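Local coordinates for protein transketolase (Campylobacter jejuni, PDB 3M7I) that is a transketolase, a dimeric enzyme of the thiamine diphosphate-dependent family, caught here with the cofactor and 5-O-phosphono-beta-D-ribofuranose bound, at residues Ala342-Asn347 and Gly369-Thr374; Phe439-His444 and Ser496-Ser501. One frame throughout, in Å; residues are numbered along the deposited sequence.

Interaction 1 (Ala342-Asn347 and Gly369-Thr374); sequences ATRDSN and GPSNKT. With RP5 (5-O-phosphono-beta-D-ribofuranose), chain E.
Arg344 reaches across to the short helix 369-372 and uses one nitrogen, NH1, for two jobs. It gives a nearly straight hydrogen bond (166°) to Ser371 O at 2.9 Å, landing on a lone pair of the carbonyl with the oxygen almost in the guanidinium plane, and a more bent one, 3.0 Å from NH1 to RP5 O1X. Ser371 OG donates to that same phosphate oxygen, O1X, at 2.7 Å, so a cationic and a neutral donor grip O1X together. Arg344 leaves its helix with CG between the backbone N and the carbonyl carbon (chi1 61°) and then runs extended to NE, which is how the guanidinium spans the gap to the ligand.

Lys373 flanks this arm. Its CE sits over one guanidinium face, offset toward the rim, while the chain bends at chi2 (-57°) and chi4 and brings NZ to Asp345 OD1 at 2.6 Å, a salt bridge on the syn lone pair of the carboxylate. The lysine and arginine charges, 4.5 Å apart from Lys373 NZ to Arg344 NE, both lie close to anionic groups, the carboxylate for one and the phosphate for the other. A water lies 2.8 Å from both Asn347 OD1 and Asn372 O and bridges them, linking the side chain of Asn347 to the backbone of Asn372.

The second shell fixes the pieces: Asn372 OD1 is hydrogen-bonded to Thr443 OG1, and Asn482 holds both Ser346 OG and Asn347 ND2. His259 of the second subunit also binds RP5, so the sugar phosphate lies at the dimer interface. The start of helix 343-357 thus meets helix 369-372, which follows strand 361-365, while Asn372 and Thr374 pack on strand 411-417 of the parallel sheet.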
loop_
_atom_site.group_PDB
_atom_site.type_symbol
_atom_site.label_atom_id
_atom_site.label_comp_id
_atom_site.label_asym_id
_atom_site.label_seq_id
_atom_site.Cartn_x
_atom_site.Cartn_y
_atom_site.Cartn_z
ATOM N N ALA A 342 -8.393 27.097 -1.971
ATOM C CA ALA A 342 -7.919 25.756 -1.538
ATOM C C ALA A 342 -6.800 25.381 -2.528
ATOM O O ALA A 342 -6.940 25.597 -3.727
ATOM C CB ALA A 342 -9.061 24.719 -1.600
ATOM N N THR A 343 -5.748 24.742 -2.058
ATOM C CA THR A 343 -4.668 24.458 -2.968
ATOM C C THR A 343 -5.034 23.290 -3.882
ATOM O O THR A 343 -4.371 23.143 -4.912
ATOM C CB THR A 343 -3.340 24.212 -2.264
ATOM O OG1 THR A 343 -3.514 23.273 -1.193
ATOM C CG2 THR A 343 -2.802 25.572 -1.666
ATOM N N ARG A 344 -6.091 22.543 -3.593
ATOM C CA ARG A 344 -6.577 21.584 -4.641
ATOM C C ARG A 344 -7.022 22.345 -5.905
ATOM O O ARG A 344 -6.883 21.869 -7.035
ATOM C CB ARG A 344 -7.650 20.665 -4.140
ATOM C CG ARG A 344 -8.888 21.283 -3.677
ATOM C CD ARG A 344 -9.942 20.233 -3.396
ATOM N NE ARG A 344 -11.123 20.841 -2.747
ATOM C CZ ARG A 344 -12.321 20.274 -2.669
ATOM N NH1 ARG A 344 -12.598 19.102 -3.283
ATOM N NH2 ARG A 344 -13.330 20.940 -2.052
ATOM N N ASP A 345 -7.559 23.525 -5.672
ATOM C CA ASP A 345 -8.077 24.358 -6.723
ATOM C C ASP A 345 -7.001 25.088 -7.514
ATOM O O ASP A 345 -7.044 25.090 -8.698
ATOM C CB ASP A 345 -9.115 25.333 -6.187
ATOM C CG ASP A 345 -10.392 24.654 -5.743
ATOM O OD1 ASP A 345 -10.822 23.648 -6.296
ATOM O OD2 ASP A 345 -10.990 25.143 -4.819
ATOM N N SER A 346 -6.051 25.709 -6.834
ATOM C CA SER A 346 -4.920 26.305 -7.502
ATOM C C SER A 346 -4.213 25.195 -8.317
ATOM O O SER A 346 -3.791 25.424 -9.446
ATOM C CB SER A 346 -3.906 26.980 -6.535
ATOM O OG SER A 346 -3.443 26.110 -5.528
ATOM N N ASN A 347 -4.118 23.994 -7.747
ATOM C CA ASN A 347 -3.296 22.984 -8.398
ATOM C C ASN A 347 -4.043 22.529 -9.671
ATOM O O ASN A 347 -3.468 22.254 -10.708
ATOM C CB ASN A 347 -3.100 21.769 -7.472
ATOM C CG ASN A 347 -2.198 20.754 -8.076
ATOM O OD1 ASN A 347 -2.663 19.689 -8.603
ATOM N ND2 ASN A 347 -0.956 21.049 -8.107
ATOM N N GLY A 369 -11.552 12.593 -9.760
ATOM C CA GLY A 369 -11.348 13.806 -10.588
ATOM C C GLY A 369 -12.038 15.039 -10.062
ATOM O O GLY A 369 -11.388 16.072 -9.864
ATOM N N PRO A 370 -13.335 14.925 -9.835
ATOM C CA PRO A 370 -14.099 16.046 -9.335
ATOM C C PRO A 370 -13.723 16.587 -7.927
ATOM O O PRO A 370 -13.985 17.755 -7.675
ATOM C CB PRO A 370 -15.541 15.544 -9.387
ATOM C CG PRO A 370 -15.573 14.403 -10.211
ATOM C CD PRO A 370 -14.201 13.811 -10.235
ATOM N N SER A 371 -13.144 15.754 -7.028
ATOM C CA SER A 371 -12.807 16.138 -5.689
ATOM C C SER A 371 -11.314 16.540 -5.639
ATOM O O SER A 371 -10.901 17.502 -4.932
ATOM C CB SER A 371 -13.114 14.973 -4.775
ATOM O OG SER A 371 -12.854 15.316 -3.471
ATOM N N ASN A 372 -10.479 15.856 -6.416
ATOM C CA ASN A 372 -9.038 16.225 -6.533
ATOM C C ASN A 372 -8.836 17.465 -7.406
ATOM O O ASN A 372 -7.797 18.082 -7.363
ATOM C CB ASN A 372 -8.173 15.085 -7.144
ATOM C CG ASN A 372 -8.051 13.830 -6.237
ATOM O OD1 ASN A 372 -8.236 13.846 -4.960
ATOM N ND2 ASN A 372 -7.845 12.683 -6.928
ATOM N N LYS A 373 -9.862 17.809 -8.198
ATOM C CA LYS A 373 -9.775 18.932 -9.114
ATOM C C LYS A 373 -8.717 18.703 -10.204
ATOM O O LYS A 373 -8.048 19.598 -10.576
ATOM C CB LYS A 373 -9.556 20.251 -8.357
ATOM C CG LYS A 373 -10.568 20.515 -7.237
ATOM C CD LYS A 373 -12.030 20.507 -7.764
ATOM C CE LYS A 373 -13.110 20.920 -6.747
ATOM N NZ LYS A 373 -13.075 22.346 -6.515
ATOM N N THR A 374 -8.679 17.515 -10.807
ATOM C CA THR A 374 -7.651 17.181 -11.761
ATOM C C THR A 374 -8.189 17.037 -13.205
ATOM O O THR A 374 -7.438 16.758 -14.138
ATOM C CB THR A 374 -6.974 15.831 -11.309
ATOM O OG1 THR A 374 -7.963 14.812 -11.183
ATOM C CG2 THR A 374 -6.245 16.035 -9.980
HETATM C C1 RP5 E . -15.751 10.955 -0.086
HETATM O O4 RP5 E . -14.984 12.053 -0.485
HETATM C C2 RP5 E . -17.044 11.040 -0.877
HETATM O O2 RP5 E . -16.980 10.047 -1.871
HETATM C C3 RP5 E . -17.156 12.486 -1.335
HETATM O O3 RP5 E . -17.617 12.668 -2.658
HETATM C C4 RP5 E . -15.730 12.953 -1.258
HETATM C C5 RP5 E . -15.671 14.283 -0.574
HETATM O O5 RP5 E . -16.095 15.246 -1.529
HETATM P "P'" RP5 E . -15.341 16.613 -1.400
HETATM O O1X RP5 E . -14.722 17.095 -2.679
HETATM O O2X RP5 E . -14.285 16.339 -0.186
HETATM O O3X RP5 E . -16.334 17.835 -1.035
HETATM O O1 RP5 E . -16.072 11.072 1.286
HETATM O O HOH W 1 -5.424 19.433 -7.952
#

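Interaction 2 (Phe439-His444 and Ser496-Ser501); sequences FFIFTH and SAFVLS. With RP5 (5-O-phosphono-beta-D-ribofuranose), chain E.
Ile441 and Phe498 meet on one face of a parallel strand pair, where the isoleucine CD1 reaches 3.8 Å from ring atom CD2. The other branch of Ile441, CG2, is anti to the backbone N and is thereby turned along the strand to CD1 of Leu500, 3.7 Å away. Thr443 CG2 touches the same leucine methyl, so Leu500 CD1 fills the hollow between the isoleucine and the threonine. The Phe498 ring turns its edge to Phe440 O.

On the opposite face, which carries Phe440, Phe442 and Ala497, the bump is a small one. The Ala497 methyl lies beside Phe442, its CB 3.8 Å from CE2 of the ring, and also rests against the CB of Phe440. Farther out, the Phe442 ring meets Phe418 and Phe465, and the Phe440 ring meets Phe471.

Four backbone hydrogen bonds set the register, passing from Phe440 N to Ser496 O, Phe498 N to Phe440 O, Phe442 N to Phe498 O and Leu500 N to Phe442 O. Past the strand end, His444 ND1 donates to Thr443 OG1 and its NE2 to RP5 O2X at 2.7 Å, which sets the imidazole between its own strand and the phosphate.

Helix 479-491 covers Phe498 and Ser496, while strand 411-417 hydrogen-bonds to the other edge of 439-443. Strand 439-443 thus lies inside the parallel alpha/beta sheet of the pyrimidine-binding domain, between 411-417 and 496-499, the latter next to the edge strand 472-474. The ligand site is at the carboxy-terminal end of strand 439-443, as is usual in such folds.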
loop_
_atom_site.group_PDB
_atom_site.type_symbol
_atom_site.label_atom_id
_atom_site.label_comp_id
_atom_site.label_asym_id
_atom_site.label_seq_id
_atom_site.Cartn_x
_atom_site.Cartn_y
_atom_site.Cartn_z
ATOM N N PHE A 439 4.491 12.720 -11.404
ATOM C CA PHE A 439 3.981 13.730 -10.462
ATOM C C PHE A 439 2.766 13.121 -9.719
ATOM O O PHE A 439 1.819 12.579 -10.365
ATOM C CB PHE A 439 3.642 15.034 -11.203
ATOM C CG PHE A 439 4.763 15.517 -12.065
ATOM C CD1 PHE A 439 5.960 15.981 -11.464
ATOM C CD2 PHE A 439 4.696 15.446 -13.443
ATOM C CE1 PHE A 439 7.019 16.350 -12.252
ATOM C CE2 PHE A 439 5.767 15.805 -14.229
ATOM C CZ PHE A 439 6.968 16.246 -13.617
ATOM N N PHE A 440 2.775 13.222 -8.403
ATOM C CA PHE A 440 1.756 12.651 -7.526
ATOM C C PHE A 440 0.934 13.750 -6.941
ATOM O O PHE A 440 1.475 14.647 -6.304
ATOM C CB PHE A 440 2.426 11.774 -6.427
ATOM C CG PHE A 440 3.032 10.493 -6.974
ATOM C CD1 PHE A 440 2.326 9.324 -6.975
ATOM C CD2 PHE A 440 4.292 10.522 -7.554
ATOM C CE1 PHE A 440 2.906 8.164 -7.509
ATOM C CE2 PHE A 440 4.877 9.399 -8.102
ATOM C CZ PHE A 440 4.177 8.211 -8.040
ATOM N N ILE A 441 -0.358 13.725 -7.215
ATOM C CA ILE A 441 -1.261 14.756 -6.710
ATOM C C ILE A 441 -2.146 14.204 -5.565
ATOM O O ILE A 441 -2.971 13.318 -5.718
ATOM C CB ILE A 441 -2.170 15.283 -7.882
ATOM C CG1 ILE A 441 -1.334 15.613 -9.137
ATOM C CG2 ILE A 441 -3.093 16.371 -7.405
ATOM C CD1 ILE A 441 -0.255 16.602 -8.894
ATOM N N PHE A 442 -1.908 14.738 -4.354
ATOM C CA PHE A 442 -2.541 14.243 -3.167
ATOM C C PHE A 442 -3.323 15.405 -2.473
ATOM O O PHE A 442 -2.738 16.250 -1.747
ATOM C CB PHE A 442 -1.492 13.712 -2.157
ATOM C CG PHE A 442 -0.689 12.532 -2.642
ATOM C CD1 PHE A 442 -1.221 11.555 -3.450
ATOM C CD2 PHE A 442 0.656 12.440 -2.278
ATOM C CE1 PHE A 442 -0.437 10.459 -3.836
ATOM C CE2 PHE A 442 1.446 11.347 -2.665
ATOM C CZ PHE A 442 0.891 10.386 -3.489
ATOM N N THR A 443 -4.619 15.383 -2.634
ATOM C CA THR A 443 -5.516 16.363 -1.993
ATOM C C THR A 443 -5.995 15.927 -0.636
ATOM O O THR A 443 -5.747 14.820 -0.174
ATOM C CB THR A 443 -6.669 16.792 -2.954
ATOM O OG1 THR A 443 -7.695 15.778 -3.013
ATOM C CG2 THR A 443 -6.066 17.187 -4.368
ATOM N N HIS A 444 -6.745 16.793 0.050
ATOM C CA HIS A 444 -7.376 16.381 1.307
ATOM C C HIS A 444 -6.301 16.011 2.340
ATOM O O HIS A 444 -6.310 14.972 2.972
ATOM C CB HIS A 444 -8.408 15.279 1.046
ATOM C CG HIS A 444 -9.591 15.757 0.265
ATOM N ND1 HIS A 444 -9.486 16.299 -1.016
ATOM C CD2 HIS A 444 -10.914 15.696 0.549
ATOM C CE1 HIS A 444 -10.702 16.625 -1.432
ATOM N NE2 HIS A 444 -11.585 16.251 -0.515
ATOM N N SER A 496 8.027 14.102 -7.620
ATOM C CA SER A 496 7.537 15.061 -6.610
ATOM C C SER A 496 6.071 14.675 -6.292
ATOM O O SER A 496 5.329 14.155 -7.181
ATOM C CB SER A 496 7.528 16.515 -7.170
ATOM O OG SER A 496 8.816 17.064 -7.374
ATOM N N ALA A 497 5.636 14.944 -5.067
ATOM C CA ALA A 497 4.245 14.917 -4.718
ATOM C C ALA A 497 3.809 16.303 -4.338
ATOM O O ALA A 497 4.620 17.102 -3.793
ATOM C CB ALA A 497 4.014 14.004 -3.524
ATOM N N PHE A 498 2.539 16.528 -4.562
ATOM C CA PHE A 498 1.900 17.759 -4.196
ATOM C C PHE A 498 0.818 17.458 -3.154
ATOM O O PHE A 498 -0.134 16.700 -3.410
ATOM C CB PHE A 498 1.332 18.499 -5.416
ATOM C CG PHE A 498 2.362 18.877 -6.404
ATOM C CD1 PHE A 498 2.925 20.139 -6.383
ATOM C CD2 PHE A 498 2.885 17.928 -7.297
ATOM C CE1 PHE A 498 3.910 20.505 -7.300
ATOM C CE2 PHE A 498 3.842 18.287 -8.216
ATOM C CZ PHE A 498 4.406 19.570 -8.183
ATOM N N VAL A 499 0.944 18.064 -1.987
ATOM C CA VAL A 499 0.095 17.755 -0.857
ATOM C C VAL A 499 -0.767 18.981 -0.673
ATOM O O VAL A 499 -0.273 20.039 -0.311
ATOM C CB VAL A 499 0.920 17.446 0.405
ATOM C CG1 VAL A 499 0.022 17.275 1.640
ATOM C CG2 VAL A 499 1.822 16.191 0.161
ATOM N N LEU A 500 -2.041 18.810 -0.916
ATOM C CA LEU A 500 -2.984 19.912 -1.184
ATOM C C LEU A 500 -4.233 19.874 -0.271
ATOM O O LEU A 500 -4.672 18.845 0.144
ATOM C CB LEU A 500 -3.404 19.834 -2.683
ATOM C CG LEU A 500 -2.223 19.754 -3.627
ATOM C CD1 LEU A 500 -2.686 19.255 -5.063
ATOM C CD2 LEU A 500 -1.538 21.092 -3.626
ATOM N N SER A 501 -4.791 21.046 0.058
ATOM C CA SER A 501 -5.894 21.132 0.962
ATOM C C SER A 501 -7.267 20.976 0.318
ATOM O O SER A 501 -7.442 21.400 -0.840
ATOM C CB SER A 501 -5.960 22.499 1.648
ATOM O OG SER A 501 -6.222 23.548 0.710
HETATM C C1 RP5 E . -15.751 10.955 -0.086
HETATM O O4 RP5 E . -14.984 12.053 -0.485
HETATM C C2 RP5 E . -17.044 11.040 -0.877
HETATM O O2 RP5 E . -16.980 10.047 -1.871
HETATM C C3 RP5 E . -17.156 12.486 -1.335
HETATM O O3 RP5 E . -17.617 12.668 -2.658
HETATM C C4 RP5 E . -15.730 12.953 -1.258
HETATM C C5 RP5 E . -15.671 14.283 -0.574
HETATM O O5 RP5 E . -16.095 15.246 -1.529
HETATM P "P'" RP5 E . -15.341 16.613 -1.400
HETATM O O1X RP5 E . -14.722 17.095 -2.679
HETATM O O2X RP5 E . -14.285 16.339 -0.186
HETATM O O3X RP5 E . -16.334 17.835 -1.035
HETATM O O1 RP5 E . -16.072 11.072 1.286
#

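Interaction 2 is wholly buried and mostly apolar, a backbone-bonded strand pair inside the sheet; interaction 1 is only partly buried, polar and charged, joining the start of helix 343-357 to the end of helix 369-372 beside the phosphate site. They touch directly: Thr343 OG1 and Ser501 N probably form a hydrogen bond, while Asn347 packs on Leu500 and Ser371 on His444. Both reach the RP5 phosphate but through different oxygens, O1X for Arg344 and Ser371, O2X for His444. All four segments fall within the pyrimidine-binding family region; the histidine comes from the loop just past strand 439-443, the arginine and serine from the two helices.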